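PDB 1TXD: Rho guanine nucleotide exchange factor 12 from Homo sapiens, which acts as a guanine nucleotide exchange factor for the GTPase RhoA, here represented by its catalytic DH domain and the PH domain that follows it. Local coordinates for residues Arg255-Glu260 with Leu278-Ile283; Leu284-Lys289 with Pro315-Ser320; Gln48-Arg53 with Gln146-Asp151. The protein carries 1 engineered substitution. All blocks are in the same frame, centred on the assembly; numbering follows the deposited sequence.

Contact 1: Arg255-Glu260 with Leu278-Ile283; sequences RKMIHE and LLLEDI
Met257-Glu260 and Leu278-Leu280 run antiparallel, their axes 4.7 Å apart at the closest, as the paired strands of a beta hairpin in the PH domain's beta sandwich. A classic beta bulge breaks the pairing: Met257 lies across from Leu280, but Ile258 and His259 both face Leu279. The carbonyl of Leu279 therefore takes two donors, Ile258 N at 2.9 Å from Leu279 O and His259 N a little farther away, both in the carbonyl plane. The return bond, from Leu279 N to His259 O, is less regular, with Leu279 N well above the plane of the His259 carbonyl.

On the face carrying Met257, Leu278 and Leu280, the Met257 chain runs out anti to the backbone N (chi1 167°) and bends only at its last torsion, which brings CE to 3.6 Å from Leu278 CD2. Leu280 CD2 touches Met257 CB, and helix 191-230 lies against the same methionine through Leu224 and Tyr227. The other face, with His259 and Leu279, meets the C-terminal helix 354-374; there Trp360 makes an edge-to-face contact with the His259 ring. Glu260, at the far end, has its carboxylate hydrogen-bonded to Tyr276.

Beyond the strand ends the contact becomes polar. Arg255 bends at chi2 and chi3, its CG and CD crossing Leu280 CD1 at a slant, and its guanidinium reaches Asp282 in a salt bridge. NE gives the main bond, 3.0 Å to Asp282 OD1 on the syn side of the carboxylate; NH2 adds only weak bonds to both oxygens, the two planes being 48° apart. NH1 turns elsewhere, to the carbonyl of Asp251. Ile283 CD1 lies over one face of the Arg255 guanidinium, 3.6 Å above its centre.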
loop_
_atom_site.group_PDB
_atom_site.type_symbol
_atom_site.label_atom_id
_atom_site.label_comp_id
_atom_site.label_asym_id
_atom_site.label_seq_id
_atom_site.Cartn_x
_atom_site.Cartn_y
_atom_site.Cartn_z
ATOM N N ARG A 255 -14.348 -4.060 -11.548
ATOM C CA ARG A 255 -13.406 -5.079 -11.987
ATOM C C ARG A 255 -11.980 -4.609 -11.721
ATOM O O ARG A 255 -11.713 -3.413 -11.665
ATOM C CB ARG A 255 -13.599 -5.369 -13.482
ATOM C CG ARG A 255 -13.282 -4.197 -14.433
ATOM C CD ARG A 255 -14.496 -3.352 -14.812
ATOM N NE ARG A 255 -15.325 -4.031 -15.806
ATOM C CZ ARG A 255 -16.482 -3.575 -16.268
ATOM N NH1 ARG A 255 -16.997 -2.435 -15.821
ATOM N NH2 ARG A 255 -17.139 -4.282 -17.176
ATOM N N LYS A 256 -11.057 -5.549 -11.582
ATOM C CA LYS A 256 -9.668 -5.194 -11.310
ATOM C C LYS A 256 -8.933 -4.854 -12.602
ATOM O O LYS A 256 -9.222 -5.435 -13.644
ATOM C CB LYS A 256 -8.963 -6.319 -10.543
ATOM C CG LYS A 256 -9.363 -6.370 -9.057
ATOM C CD LYS A 256 -8.462 -7.296 -8.234
ATOM C CE LYS A 256 -8.231 -6.745 -6.837
ATOM N NZ LYS A 256 -7.582 -7.734 -5.930
ATOM N N MET A 257 -8.014 -3.886 -12.520
ATOM C CA MET A 257 -7.144 -3.493 -13.640
ATOM C C MET A 257 -5.910 -4.373 -13.681
ATOM O O MET A 257 -5.302 -4.646 -12.646
ATOM C CB MET A 257 -6.727 -2.019 -13.506
ATOM C CG MET A 257 -5.575 -1.517 -14.422
ATOM S SD MET A 257 -5.357 0.326 -14.244
ATOM C CE MET A 257 -6.655 0.855 -15.172
ATOM N N ILE A 258 -5.555 -4.814 -14.887
ATOM C CA ILE A 258 -4.422 -5.700 -15.122
ATOM C C ILE A 258 -3.263 -4.974 -15.801
ATOM O O ILE A 258 -2.098 -5.254 -15.509
ATOM C CB ILE A 258 -4.895 -6.906 -15.955
ATOM C CG1 ILE A 258 -5.612 -7.901 -15.034
ATOM C CG2 ILE A 258 -3.723 -7.596 -16.711
ATOM C CD1 ILE A 258 -7.065 -7.573 -14.772
ATOM N N HIS A 259 -3.577 -4.040 -16.693
ATOM C CA HIS A 259 -2.551 -3.292 -17.410
ATOM C C HIS A 259 -3.043 -1.902 -17.822
ATOM O O HIS A 259 -4.242 -1.648 -17.884
ATOM C CB HIS A 259 -2.093 -4.092 -18.648
ATOM C CG HIS A 259 -0.740 -3.699 -19.145
ATOM N ND1 HIS A 259 -0.550 -2.666 -20.037
ATOM C CD2 HIS A 259 0.491 -4.170 -18.846
ATOM C CE1 HIS A 259 0.741 -2.524 -20.275
ATOM N NE2 HIS A 259 1.397 -3.425 -19.566
ATOM N N GLU A 260 -2.101 -1.008 -18.091
ATOM C CA GLU A 260 -2.408 0.306 -18.640
ATOM C C GLU A 260 -1.208 0.914 -19.371
ATOM O O GLU A 260 -0.049 0.620 -19.052
ATOM C CB GLU A 260 -2.845 1.258 -17.522
ATOM C CG GLU A 260 -1.711 1.643 -16.586
ATOM C CD GLU A 260 -2.182 2.378 -15.357
ATOM O OE1 GLU A 260 -2.803 3.445 -15.504
ATOM O OE2 GLU A 260 -1.930 1.882 -14.247
ATOM N N LEU A 278 -6.800 1.034 -21.027
ATOM C CA LEU A 278 -6.807 0.253 -19.816
ATOM C C LEU A 278 -7.302 -1.128 -20.082
ATOM O O LEU A 278 -8.448 -1.310 -20.469
ATOM C CB LEU A 278 -7.728 0.887 -18.775
ATOM C CG LEU A 278 -7.688 2.402 -18.540
ATOM C CD1 LEU A 278 -8.785 2.729 -17.556
ATOM C CD2 LEU A 278 -6.329 2.935 -18.070
ATOM N N LEU A 279 -6.429 -2.104 -19.874
ATOM C CA LEU A 279 -6.823 -3.511 -19.837
ATOM C C LEU A 279 -7.345 -3.897 -18.450
ATOM O O LEU A 279 -6.573 -3.959 -17.492
ATOM C CB LEU A 279 -5.635 -4.406 -20.188
ATOM C CG LEU A 279 -5.838 -5.910 -20.018
ATOM C CD1 LEU A 279 -7.127 -6.385 -20.693
ATOM C CD2 LEU A 279 -4.632 -6.645 -20.608
ATOM N N LEU A 280 -8.644 -4.169 -18.367
ATOM C CA LEU A 280 -9.293 -4.644 -17.146
ATOM C C LEU A 280 -9.594 -6.135 -17.246
ATOM O O LEU A 280 -9.284 -6.767 -18.254
ATOM C CB LEU A 280 -10.587 -3.862 -16.894
ATOM C CG LEU A 280 -10.490 -2.347 -17.062
ATOM C CD1 LEU A 280 -11.811 -1.677 -16.644
ATOM C CD2 LEU A 280 -9.335 -1.776 -16.254
ATOM N N GLU A 281 -10.210 -6.693 -16.202
ATOM C CA GLU A 281 -10.461 -8.138 -16.119
ATOM C C GLU A 281 -11.166 -8.679 -17.362
ATOM O O GLU A 281 -10.823 -9.754 -17.869
ATOM C CB GLU A 281 -11.315 -8.476 -14.885
ATOM C CG GLU A 281 -10.558 -9.150 -13.745
ATOM C CD GLU A 281 -11.320 -9.123 -12.424
ATOM O OE1 GLU A 281 -12.569 -9.040 -12.452
ATOM O OE2 GLU A 281 -10.672 -9.182 -11.353
ATOM N N ASP A 282 -12.155 -7.923 -17.833
ATOM C CA ASP A 282 -13.107 -8.404 -18.826
ATOM C C ASP A 282 -13.338 -7.453 -19.999
ATOM O O ASP A 282 -14.050 -7.807 -20.928
ATOM C CB ASP A 282 -14.441 -8.733 -18.139
ATOM C CG ASP A 282 -15.199 -7.490 -17.664
ATOM O OD1 ASP A 282 -14.605 -6.395 -17.568
ATOM O OD2 ASP A 282 -16.408 -7.523 -17.360
ATOM N N ILE A 283 -12.756 -6.259 -19.950
ATOM C CA ILE A 283 -12.861 -5.292 -21.038
ATOM C C ILE A 283 -11.549 -4.556 -21.264
ATOM O O ILE A 283 -10.767 -4.356 -20.340
ATOM C CB ILE A 283 -13.992 -4.254 -20.778
ATOM C CG1 ILE A 283 -13.830 -3.568 -19.408
ATOM C CG2 ILE A 283 -15.357 -4.918 -20.890
ATOM C CD1 ILE A 283 -14.739 -2.360 -19.202
#

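Contact 2: Leu284-Lys289 with Pro315-Ser320; sequences LVLLQK and PVIKLS
Leu284 and Ile317 form a hydrogen-bonded antiparallel pair, each giving its N-H to the other's carbonyl, with both N to O distances at 3.1 Å. One step along, Val285 and Val316 make the non-hydrogen-bonded pair, and then Leu286 N reaches Pro315 O at 2.8 Å. Strand 316-318 is thus joined to strand 283-290 within the beta sandwich of the PH domain.

The tight part is the apolar face of Leu284, Leu286 and Ile317. Ile317 CG1 sits anti to its own carbonyl carbon (chi1 -57°), and with chi2 at 149° its CD1 touches both leucines: it comes within 3.7 Å of Leu286 CD1 and 4.1 Å of Leu284 CD2. The Leu284 and Ile317 side chains lie side by side and point the same way, whereas Leu286 crosses Ile317 at a slant. Leu286 CB and CG also lie against the carbonyl oxygen of Pro315, both 3.3 Å from Pro315 O, while Pro315 CB rests against the Leu286 carbonyl.

Around the valines the packing is looser. Val285 CG2 and Val316 CG2 are 4.5 Å apart, and Val316 is partly exposed. Past Ile317, Lys318 points away from the partner strand and its amine forms a salt bridge with Glu246. The chain then enters a 3-10 turn, where Leu319 comes back to touch Leu284, its CG 4.1 Å from Leu284 N.

Strand 275-280 continues the sheet beyond strand 283-290, bonded through Leu278 to Val285 and through Tyr276 to Leu287. Across the interior, Tyr347 of strand 344-350 touches Leu286 and Ile317, and helix 354-374 packs Trp360 and Ile364 on Leu284 and Met367 on Leu319.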
loop_
_atom_site.group_PDB
_atom_site.type_symbol
_atom_site.label_atom_id
_atom_site.label_comp_id
_atom_site.label_asym_id
_atom_site.label_seq_id
_atom_site.Cartn_x
_atom_site.Cartn_y
_atom_site.Cartn_z
ATOM N N LEU A 284 -11.308 -4.177 -22.509
ATOM C CA LEU A 284 -10.290 -3.207 -22.836
ATOM C C LEU A 284 -11.051 -1.898 -22.945
ATOM O O LEU A 284 -12.182 -1.879 -23.426
ATOM C CB LEU A 284 -9.620 -3.578 -24.154
ATOM C CG LEU A 284 -8.265 -2.962 -24.465
ATOM C CD1 LEU A 284 -7.172 -3.684 -23.718
ATOM C CD2 LEU A 284 -8.001 -3.030 -25.970
ATOM N N VAL A 285 -10.448 -0.812 -22.473
ATOM C CA VAL A 285 -11.118 0.482 -22.424
ATOM C C VAL A 285 -10.250 1.505 -23.108
ATOM O O VAL A 285 -9.073 1.647 -22.797
ATOM C CB VAL A 285 -11.398 0.955 -20.974
ATOM C CG1 VAL A 285 -12.077 2.322 -20.981
ATOM C CG2 VAL A 285 -12.269 -0.059 -20.225
ATOM N N LEU A 286 -10.851 2.244 -24.025
ATOM C CA LEU A 286 -10.119 3.185 -24.838
ATOM C C LEU A 286 -10.512 4.583 -24.390
ATOM O O LEU A 286 -11.683 4.950 -24.459
ATOM C CB LEU A 286 -10.432 2.948 -26.321
ATOM C CG LEU A 286 -10.163 1.516 -26.814
ATOM C CD1 LEU A 286 -10.524 1.380 -28.292
ATOM C CD2 LEU A 286 -8.719 1.098 -26.600
ATOM N N LEU A 287 -9.526 5.340 -23.912
ATOM C CA LEU A 287 -9.751 6.675 -23.357
ATOM C C LEU A 287 -8.810 7.696 -23.991
ATOM O O LEU A 287 -7.786 7.321 -24.560
ATOM C CB LEU A 287 -9.550 6.654 -21.838
ATOM C CG LEU A 287 -10.315 5.596 -21.037
ATOM C CD1 LEU A 287 -9.705 5.426 -19.660
ATOM C CD2 LEU A 287 -11.788 5.949 -20.911
ATOM N N GLN A 288 -9.167 8.979 -23.882
ATOM C CA GLN A 288 -8.390 10.089 -24.456
ATOM C C GLN A 288 -7.988 11.106 -23.384
ATOM O O GLN A 288 -8.851 11.624 -22.669
ATOM C CB GLN A 288 -9.214 10.800 -25.546
ATOM C CG GLN A 288 -8.619 10.729 -26.960
ATOM C CD GLN A 288 -9.260 11.726 -27.927
ATOM O OE1 GLN A 288 -10.482 11.745 -28.087
ATOM N NE2 GLN A 288 -8.437 12.549 -28.571
ATOM N N LYS A 289 -6.687 11.402 -23.292
ATOM C CA LYS A 289 -6.162 12.376 -22.308
ATOM C C LYS A 289 -6.419 13.829 -22.738
ATOM O O LYS A 289 -5.594 14.432 -23.430
ATOM C CB LYS A 289 -4.647 12.163 -22.059
ATOM C CG LYS A 289 -4.312 11.214 -20.897
ATOM C CD LYS A 289 -2.808 11.166 -20.566
ATOM C CE LYS A 289 -2.525 10.157 -19.436
ATOM N NZ LYS A 289 -1.572 10.648 -18.398
ATOM N N PRO A 315 -15.672 2.388 -27.726
ATOM C CA PRO A 315 -14.408 2.512 -26.972
ATOM C C PRO A 315 -14.244 1.435 -25.898
ATOM O O PRO A 315 -13.163 1.315 -25.355
ATOM C CB PRO A 315 -14.520 3.892 -26.321
ATOM C CG PRO A 315 -15.976 4.081 -26.126
ATOM C CD PRO A 315 -16.675 3.363 -27.263
ATOM N N VAL A 316 -15.306 0.691 -25.601
ATOM C CA VAL A 316 -15.238 -0.486 -24.742
ATOM C C VAL A 316 -15.329 -1.735 -25.606
ATOM O O VAL A 316 -16.350 -1.972 -26.261
ATOM C CB VAL A 316 -16.399 -0.504 -23.702
ATOM C CG1 VAL A 316 -16.718 -1.933 -23.192
ATOM C CG2 VAL A 316 -16.068 0.412 -22.541
ATOM N N ILE A 317 -14.269 -2.536 -25.572
ATOM C CA ILE A 317 -14.209 -3.793 -26.300
ATOM C C ILE A 317 -14.317 -4.973 -25.339
ATOM O O ILE A 317 -13.426 -5.203 -24.532
ATOM C CB ILE A 317 -12.879 -3.881 -27.081
ATOM C CG1 ILE A 317 -12.722 -2.685 -28.026
ATOM C CG2 ILE A 317 -12.799 -5.192 -27.839
ATOM C CD1 ILE A 317 -11.270 -2.267 -28.241
ATOM N N LYS A 318 -15.398 -5.729 -25.437
ATOM C CA LYS A 318 -15.579 -6.909 -24.601
ATOM C C LYS A 318 -14.544 -7.983 -24.955
ATOM O O LYS A 318 -14.489 -8.448 -26.087
ATOM C CB LYS A 318 -16.999 -7.447 -24.756
ATOM C CG LYS A 318 -18.078 -6.424 -24.375
ATOM C CD LYS A 318 -19.321 -7.094 -23.806
ATOM C CE LYS A 318 -20.266 -6.090 -23.148
ATOM N NZ LYS A 318 -21.681 -6.592 -23.102
ATOM N N LEU A 319 -13.716 -8.360 -23.982
ATOM C CA LEU A 319 -12.655 -9.355 -24.193
ATOM C C LEU A 319 -13.183 -10.751 -24.553
ATOM O O LEU A 319 -12.445 -11.578 -25.095
ATOM C CB LEU A 319 -11.756 -9.455 -22.947
ATOM C CG LEU A 319 -10.919 -8.220 -22.606
ATOM C CD1 LEU A 319 -10.268 -8.378 -21.238
ATOM C CD2 LEU A 319 -9.859 -7.952 -23.672
ATOM N N SER A 320 -14.452 -11.004 -24.247
ATOM C CA SER A 320 -15.101 -12.278 -24.550
ATOM C C SER A 320 -15.161 -12.582 -26.053
ATOM O O SER A 320 -15.385 -13.725 -26.453
ATOM C CB SER A 320 -16.521 -12.262 -23.991
ATOM O OG SER A 320 -17.119 -13.537 -24.088
#

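Contact 3: Gln48-Arg53 with Gln146-Asp151; sequences QVFYQR and QTFVQD
Phe148 points its ring from helix 143-154 at the backbone of helix 20-57, and this one side chain carries most of the contact between two helices of the all-helical DH domain. CZ and CE1 do the touching. CZ lies 3.4 Å from Phe50 O and 3.8 Å from Val49 O, both approached obliquely, while Arg53 CB meets the edge of the Phe148 ring in its plane, 3.5 Å from CE1. The Phe148 side chain leaves anti to its backbone N (chi1 171°), which carries the ring toward helix 20-57. Phe50 answers with its own ring, CD1 coming 4.3 Å from Phe148 CE2. No hydrogen bond links the two segments.

The helices run roughly antiparallel at 150°, with axes 10.5 Å apart and Phe148 placed between them. Helix 20-57 makes a wider pi-type turn at 48-52, just where the carbonyls of Val49 and Phe50 meet the ring.

Val54 and Glu57, farther along helix 20-57, also touch Phe148. Phe50 packs on Ala152 and on Leu163 and Ile166 of helix 163-166, while Val49 CG1 lies over one face of the Phe50 ring, offset from the centre and 3.9 Å above its plane.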
loop_
_atom_site.group_PDB
_atom_site.type_symbol
_atom_site.label_atom_id
_atom_site.label_comp_id
_atom_site.label_asym_id
_atom_site.label_seq_id
_atom_site.Cartn_x
_atom_site.Cartn_y
_atom_site.Cartn_z
ATOM N N GLN A 48 -3.096 12.469 18.455
ATOM C CA GLN A 48 -3.472 13.564 19.393
ATOM C C GLN A 48 -3.551 14.904 18.651
ATOM O O GLN A 48 -4.453 15.714 18.902
ATOM C CB GLN A 48 -2.526 13.663 20.587
ATOM C CG GLN A 48 -2.760 12.594 21.701
ATOM C CD GLN A 48 -4.176 12.618 22.271
ATOM O OE1 GLN A 48 -4.563 13.583 22.944
ATOM N NE2 GLN A 48 -4.943 11.554 22.032
ATOM N N VAL A 49 -2.657 15.088 17.675
ATOM C CA VAL A 49 -2.574 16.368 16.980
ATOM C C VAL A 49 -3.643 16.455 15.879
ATOM O O VAL A 49 -4.237 17.520 15.732
ATOM C CB VAL A 49 -1.161 16.656 16.433
ATOM C CG1 VAL A 49 -1.145 17.940 15.616
ATOM C CG2 VAL A 49 -0.173 16.748 17.578
ATOM N N PHE A 50 -3.904 15.318 15.186
ATOM C CA PHE A 50 -4.778 15.236 14.058
ATOM C C PHE A 50 -6.124 14.620 14.360
ATOM O O PHE A 50 -7.128 15.298 14.208
ATOM C CB PHE A 50 -4.109 14.510 12.845
ATOM C CG PHE A 50 -2.940 15.244 12.325
ATOM C CD1 PHE A 50 -3.098 16.304 11.435
ATOM C CD2 PHE A 50 -1.681 14.999 12.823
ATOM C CE1 PHE A 50 -2.026 17.059 11.039
ATOM C CE2 PHE A 50 -0.589 15.750 12.401
ATOM C CZ PHE A 50 -0.767 16.781 11.505
ATOM N N TYR A 51 -6.162 13.334 14.720
ATOM C CA TYR A 51 -7.387 12.585 14.674
ATOM C C TYR A 51 -8.304 13.077 15.781
ATOM O O TYR A 51 -9.456 13.438 15.526
ATOM C CB TYR A 51 -7.161 11.085 14.855
ATOM C CG TYR A 51 -8.474 10.348 15.033
ATOM C CD1 TYR A 51 -9.259 10.029 13.957
ATOM C CD2 TYR A 51 -8.984 10.114 16.308
ATOM C CE1 TYR A 51 -10.541 9.412 14.123
ATOM C CE2 TYR A 51 -10.240 9.482 16.503
ATOM C CZ TYR A 51 -10.996 9.103 15.376
ATOM O OH TYR A 51 -12.227 8.489 15.557
ATOM N N GLN A 52 -7.803 13.105 16.986
ATOM C CA GLN A 52 -8.673 13.492 18.139
ATOM C C GLN A 52 -9.215 14.917 17.936
ATOM O O GLN A 52 -10.406 15.132 18.002
ATOM C CB GLN A 52 -7.937 13.391 19.444
ATOM C CG GLN A 52 -7.634 11.960 20.020
ATOM C CD GLN A 52 -8.825 10.990 20.085
ATOM O OE1 GLN A 52 -9.912 11.346 20.637
ATOM N NE2 GLN A 52 -8.607 9.748 19.635
ATOM N N ARG A 53 -8.351 15.882 17.650
ATOM C CA ARG A 53 -8.772 17.273 17.380
ATOM C C ARG A 53 -9.822 17.451 16.260
ATOM O O ARG A 53 -10.836 18.098 16.458
ATOM C CB ARG A 53 -7.553 18.137 17.034
ATOM C CG ARG A 53 -6.588 18.360 18.194
ATOM C CD ARG A 53 -6.656 19.777 18.748
ATOM N NE ARG A 53 -5.664 20.026 19.780
ATOM C CZ ARG A 53 -5.517 21.197 20.409
ATOM N NH1 ARG A 53 -6.292 22.247 20.093
ATOM N NH2 ARG A 53 -4.572 21.324 21.349
ATOM N N GLN A 146 -8.680 22.520 5.379
ATOM C CA GLN A 146 -7.387 23.112 5.007
ATOM C C GLN A 146 -6.818 23.894 6.213
ATOM O O GLN A 146 -5.629 23.763 6.572
ATOM C CB GLN A 146 -7.499 23.998 3.768
ATOM C CG GLN A 146 -6.194 24.143 3.002
ATOM C CD GLN A 146 -5.273 25.176 3.635
ATOM O OE1 GLN A 146 -5.753 26.059 4.324
ATOM N NE2 GLN A 146 -3.958 24.996 3.491
ATOM N N THR A 147 -7.660 24.716 6.827
ATOM C CA THR A 147 -7.223 25.487 7.982
ATOM C C THR A 147 -6.766 24.560 9.075
ATOM O O THR A 147 -5.648 24.674 9.576
ATOM C CB THR A 147 -8.349 26.413 8.512
ATOM O OG1 THR A 147 -8.681 27.393 7.528
ATOM C CG2 THR A 147 -7.857 27.294 9.699
ATOM N N PHE A 148 -7.626 23.623 9.434
ATOM C CA PHE A 148 -7.296 22.650 10.490
ATOM C C PHE A 148 -5.950 21.991 10.272
ATOM O O PHE A 148 -5.157 21.986 11.160
ATOM C CB PHE A 148 -8.359 21.576 10.675
ATOM C CG PHE A 148 -7.911 20.472 11.613
ATOM C CD1 PHE A 148 -8.095 20.593 12.975
ATOM C CD2 PHE A 148 -7.207 19.416 11.145
ATOM C CE1 PHE A 148 -7.652 19.627 13.853
ATOM C CE2 PHE A 148 -6.749 18.437 12.012
ATOM C CZ PHE A 148 -6.979 18.560 13.377
ATOM N N VAL A 149 -5.701 21.471 9.077
ATOM C CA VAL A 149 -4.517 20.741 8.789
ATOM C C VAL A 149 -3.307 21.643 8.867
ATOM O O VAL A 149 -2.323 21.264 9.485
ATOM C CB VAL A 149 -4.598 20.058 7.426
ATOM C CG1 VAL A 149 -3.193 19.643 6.908
ATOM C CG2 VAL A 149 -5.489 18.858 7.529
ATOM N N GLN A 150 -3.389 22.850 8.285
ATOM C CA GLN A 150 -2.268 23.782 8.348
ATOM C C GLN A 150 -1.970 24.178 9.774
ATOM O O GLN A 150 -0.819 24.244 10.169
ATOM C CB GLN A 150 -2.532 25.031 7.506
ATOM C CG GLN A 150 -1.310 25.959 7.361
ATOM C CD GLN A 150 -1.641 27.222 6.607
ATOM O OE1 GLN A 150 -2.649 27.276 5.883
ATOM N NE2 GLN A 150 -0.804 28.261 6.776
ATOM N N ASP A 151 -2.985 24.495 10.559
ATOM C CA ASP A 151 -2.719 24.763 11.963
ATOM C C ASP A 151 -2.019 23.560 12.635
ATOM O O ASP A 151 -0.940 23.712 13.266
ATOM C CB ASP A 151 -3.994 25.118 12.660
ATOM C CG ASP A 151 -3.770 25.559 14.084
ATOM O OD1 ASP A 151 -4.136 24.789 14.993
ATOM O OD2 ASP A 151 -3.241 26.648 14.404
#

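How the contacts relate
Contact 3 comes first along the chain and lies in the helical DH domain; contacts 1 and 2 follow in series in the PH domain. Their centres are about 38 Å (contact 1) and 42 Å (contact 2) from that of contact 3, with no touch. The centres of contacts 1 and 2 are about 9 Å apart, and both belong to one sheet, in which strands 275-280 and 283-290 are neighbours; Asp282 O probably bonds Leu319 N, 3.1 Å away. The long helix 191-230 runs from the DH bundle to the sheet of contact 1, so exchange domain and PH domain are joined by continuous helix.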